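Local coordinates for uric acid degradation bifunctional protein PucL (Bacillus subtilis, PDB 6A4M), which probably oxidises urate with molecular oxygen through its uricase domain and, as a bifunctional enzyme, also decarboxylates a later intermediate of uric acid breakdown, at residues N7-L18 with G31-V41. Sequence-based numbering, arbitrary orientation.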
# COMPACT_ATOMS: atom_id res chain seq x y z
N ASN A 7 -15.49 -8.61 -2.31
CA ASN A 7 -15.45 -8.08 -3.69
C ASN A 7 -16.41 -6.90 -3.90
O ASN A 7 -17.08 -6.80 -4.92
CB ASN A 7 -15.71 -9.20 -4.72
CG ASN A 7 -14.47 -10.01 -5.06
OD1 ASN A 7 -13.36 -9.70 -4.62
ND2 ASN A 7 -14.65 -11.06 -5.84
N VAL A 8 -16.45 -6.00 -2.92
CA VAL A 8 -17.25 -4.78 -3.04
C VAL A 8 -16.39 -3.72 -3.71
O VAL A 8 -15.66 -2.98 -3.04
CB VAL A 8 -17.79 -4.31 -1.67
CG1 VAL A 8 -18.64 -3.05 -1.83
CG2 VAL A 8 -18.59 -5.42 -1.01
N PHE A 9 -16.47 -3.68 -5.04
CA PHE A 9 -15.77 -2.66 -5.83
C PHE A 9 -16.50 -1.34 -5.70
O PHE A 9 -17.73 -1.29 -5.78
CB PHE A 9 -15.73 -3.04 -7.32
CG PHE A 9 -14.73 -4.11 -7.66
CD1 PHE A 9 -14.99 -5.45 -7.38
CD2 PHE A 9 -13.52 -3.78 -8.28
CE1 PHE A 9 -14.07 -6.44 -7.71
CE2 PHE A 9 -12.60 -4.76 -8.61
CZ PHE A 9 -12.87 -6.10 -8.33
N ALA A 10 -15.73 -0.27 -5.51
CA ALA A 10 -16.28 1.08 -5.46
C ALA A 10 -15.29 2.05 -6.10
O ALA A 10 -14.13 2.11 -5.67
CB ALA A 10 -16.56 1.48 -4.02
N TYR A 11 -15.74 2.77 -7.12
CA TYR A 11 -14.93 3.80 -7.79
C TYR A 11 -15.52 5.17 -7.49
O TYR A 11 -16.72 5.37 -7.62
CB TYR A 11 -14.91 3.57 -9.30
CG TYR A 11 -14.39 2.21 -9.70
CD1 TYR A 11 -13.02 1.97 -9.78
CD2 TYR A 11 -15.26 1.16 -10.00
CE1 TYR A 11 -12.52 0.72 -10.14
CE2 TYR A 11 -14.77 -0.09 -10.36
CZ TYR A 11 -13.40 -0.31 -10.43
OH TYR A 11 -12.91 -1.54 -10.78
N ARG A 12 -14.66 6.11 -7.08
CA ARG A 12 -15.08 7.48 -6.78
C ARG A 12 -14.31 8.46 -7.66
O ARG A 12 -13.08 8.47 -7.64
CB ARG A 12 -14.81 7.78 -5.29
CG ARG A 12 -14.97 9.22 -4.83
CD ARG A 12 -16.41 9.71 -4.85
NE ARG A 12 -16.46 11.17 -4.72
CZ ARG A 12 -16.39 11.86 -3.57
NH1 ARG A 12 -16.28 11.25 -2.39
NH2 ARG A 12 -16.45 13.18 -3.62
N THR A 13 -15.04 9.26 -8.44
CA THR A 13 -14.44 10.39 -9.16
C THR A 13 -14.42 11.63 -8.26
O THR A 13 -15.28 11.80 -7.40
CB THR A 13 -15.20 10.72 -10.46
OG1 THR A 13 -16.60 10.86 -10.20
CG2 THR A 13 -14.97 9.63 -11.51
N TYR A 14 -13.41 12.47 -8.47
CA TYR A 14 -13.24 13.75 -7.77
C TYR A 14 -13.38 13.69 -6.25
O TYR A 14 -14.12 14.46 -5.64
CB TYR A 14 -14.19 14.80 -8.38
CG TYR A 14 -13.93 14.97 -9.85
CD1 TYR A 14 -12.77 15.60 -10.30
CD2 TYR A 14 -14.82 14.47 -10.80
CE1 TYR A 14 -12.51 15.74 -11.65
CE2 TYR A 14 -14.57 14.61 -12.16
CZ TYR A 14 -13.41 15.25 -12.58
OH TYR A 14 -13.15 15.39 -13.92
N LEU A 15 -12.64 12.76 -5.65
CA LEU A 15 -12.44 12.73 -4.20
C LEU A 15 -11.55 13.92 -3.83
O LEU A 15 -10.81 14.43 -4.67
CB LEU A 15 -11.78 11.40 -3.78
CG LEU A 15 -11.64 11.07 -2.29
CD1 LEU A 15 -12.97 10.61 -1.71
CD2 LEU A 15 -10.58 10.00 -2.08
N LYS A 16 -11.64 14.38 -2.58
CA LYS A 16 -10.85 15.52 -2.12
C LYS A 16 -9.35 15.23 -2.33
O LYS A 16 -8.88 14.18 -1.90
CB LYS A 16 -11.11 15.82 -0.65
CG LYS A 16 -10.61 17.19 -0.21
CD LYS A 16 -10.52 17.30 1.31
CE LYS A 16 -10.10 18.70 1.73
NZ LYS A 16 -9.37 18.71 3.03
N PRO A 17 -8.62 16.14 -3.02
CA PRO A 17 -7.19 15.89 -3.26
C PRO A 17 -6.35 15.80 -1.98
O PRO A 17 -6.60 16.55 -1.04
CB PRO A 17 -6.75 17.10 -4.09
CG PRO A 17 -7.99 17.65 -4.68
CD PRO A 17 -9.09 17.35 -3.72
N LEU A 18 -5.39 14.89 -1.95
CA LEU A 18 -4.40 14.83 -0.87
C LEU A 18 -3.30 15.85 -1.19
O LEU A 18 -2.52 15.65 -2.13
CB LEU A 18 -3.81 13.42 -0.73
CG LEU A 18 -2.70 13.17 0.30
CD1 LEU A 18 -3.11 13.62 1.69
CD2 LEU A 18 -2.33 11.70 0.31
N GLY A 31 1.76 14.48 -3.17
CA GLY A 31 0.31 14.42 -2.99
C GLY A 31 -0.38 13.62 -4.07
O GLY A 31 0.27 13.05 -4.95
N ARG A 32 -1.71 13.59 -4.00
CA ARG A 32 -2.56 12.88 -4.96
C ARG A 32 -3.71 13.79 -5.38
O ARG A 32 -4.41 14.33 -4.52
CB ARG A 32 -3.15 11.61 -4.34
CG ARG A 32 -2.15 10.56 -3.88
CD ARG A 32 -2.83 9.51 -3.00
NE ARG A 32 -1.88 8.62 -2.33
CZ ARG A 32 -2.14 7.86 -1.26
NH1 ARG A 32 -3.35 7.85 -0.69
NH2 ARG A 32 -1.18 7.10 -0.75
N ASP A 33 -3.90 13.96 -6.69
CA ASP A 33 -5.06 14.71 -7.20
C ASP A 33 -6.40 14.02 -6.89
O ASP A 33 -7.41 14.70 -6.74
CB ASP A 33 -4.93 14.95 -8.72
CG ASP A 33 -3.88 16.01 -9.07
OD1 ASP A 33 -3.43 16.76 -8.17
OD2 ASP A 33 -3.51 16.10 -10.26
N ASN A 34 -6.38 12.68 -6.77
CA ASN A 34 -7.57 11.88 -6.46
C ASN A 34 -8.73 12.11 -7.45
O ASN A 34 -9.91 12.06 -7.07
CB ASN A 34 -8.03 12.10 -5.00
CG ASN A 34 -7.16 11.38 -3.97
OD1 ASN A 34 -6.41 10.45 -4.30
ND2 ASN A 34 -7.28 11.79 -2.71
N THR A 35 -8.39 12.34 -8.71
CA THR A 35 -9.38 12.58 -9.77
C THR A 35 -10.25 11.34 -10.00
O THR A 35 -11.45 11.46 -10.24
CB THR A 35 -8.70 12.96 -11.10
OG1 THR A 35 -7.84 14.08 -10.88
CG2 THR A 35 -9.72 13.32 -12.16
N VAL A 36 -9.62 10.17 -9.96
CA VAL A 36 -10.34 8.90 -9.95
C VAL A 36 -9.64 7.94 -8.98
O VAL A 36 -8.42 7.81 -8.98
CB VAL A 36 -10.50 8.29 -11.36
CG1 VAL A 36 -9.15 8.13 -12.06
CG2 VAL A 36 -11.26 6.97 -11.32
N VAL A 37 -10.45 7.32 -8.12
CA VAL A 37 -9.98 6.44 -7.07
C VAL A 37 -10.82 5.17 -7.13
O VAL A 37 -12.04 5.24 -7.29
CB VAL A 37 -10.12 7.12 -5.69
CG1 VAL A 37 -9.82 6.14 -4.55
CG2 VAL A 37 -9.20 8.33 -5.61
N GLY A 38 -10.16 4.02 -7.02
CA GLY A 38 -10.84 2.73 -6.99
C GLY A 38 -10.40 1.99 -5.74
O GLY A 38 -9.23 2.02 -5.38
N VAL A 39 -11.35 1.32 -5.10
CA VAL A 39 -11.07 0.51 -3.92
C VAL A 39 -11.91 -0.77 -3.94
O VAL A 39 -13.04 -0.78 -4.43
CB VAL A 39 -11.28 1.30 -2.61
CG1 VAL A 39 -12.75 1.61 -2.37
CG2 VAL A 39 -10.68 0.55 -1.42
N ASP A 40 -11.33 -1.83 -3.39
CA ASP A 40 -11.96 -3.13 -3.30
C ASP A 40 -12.15 -3.47 -1.83
O ASP A 40 -11.19 -3.83 -1.14
CB ASP A 40 -11.08 -4.16 -4.00
CG ASP A 40 -11.85 -5.34 -4.45
OD1 ASP A 40 -12.32 -6.12 -3.59
OD2 ASP A 40 -12.00 -5.49 -5.67
N VAL A 41 -13.39 -3.32 -1.35
CA VAL A 41 -13.68 -3.48 0.06
C VAL A 41 -14.10 -4.92 0.37
O VAL A 41 -14.90 -5.51 -0.35
CB VAL A 41 -14.78 -2.50 0.54
CG1 VAL A 41 -15.06 -2.70 2.03
CG2 VAL A 41 -14.36 -1.07 0.25
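Asn34 ND2 is shared between two backbone carbonyls, Lys16 O at 3.0 Å and Thr82 O beyond the two segments. The bond to Lys16 is nearly straight (171° at the hydrogen), and its acceptor lies in the plane of the Asn34 amide. The amide spans the irregular break that separates strands 7-13 and 36-41, the N-terminal pair in the antiparallel sheet of the T-fold found in uricases, from the Leu18-Arg32 bridge. Asn34 CG stands anti to its carbonyl carbon (chi1 -77°), which brings the amide across Leu15, whose CD2 comes 3.8 Å from ND2. With an alanine here, Lys16 O and Thr82 O would probably both lose this donor, loosening the tie between residues 14-18 and 31-35. At the end of the strand, Tyr14 N donates to Thr35 O, approaching from above the carbonyl plane, while the Tyr14 ring runs alongside Thr35, CE1 to CG2 3.7 Å. In the strands, the hydrogen-bonded pairs Val8-Val41, Ala10-Val39 and Arg12-Val37 each make two backbone bonds. Val8, Ala10 and Val41 turn their side chains to helix 64-78, and Leu15 CD2 reaches Val37 CG2 at 4.1 Å. On the other face Tyr11 pairs with Gly38, the ring's CD1 lying 3.6 Å from Gly38 CA. Beyond the irregular break the register slips by one residue, and Leu18 and Arg32 bond reciprocally; Leu18 N to Arg32 O measures 2.8 Å. The extended Arg32 reaches a salt bridge with Glu222, and Leu18 CD2 sits over one face of its guanidinium, 3.8 Å above the plane and offset toward the rim.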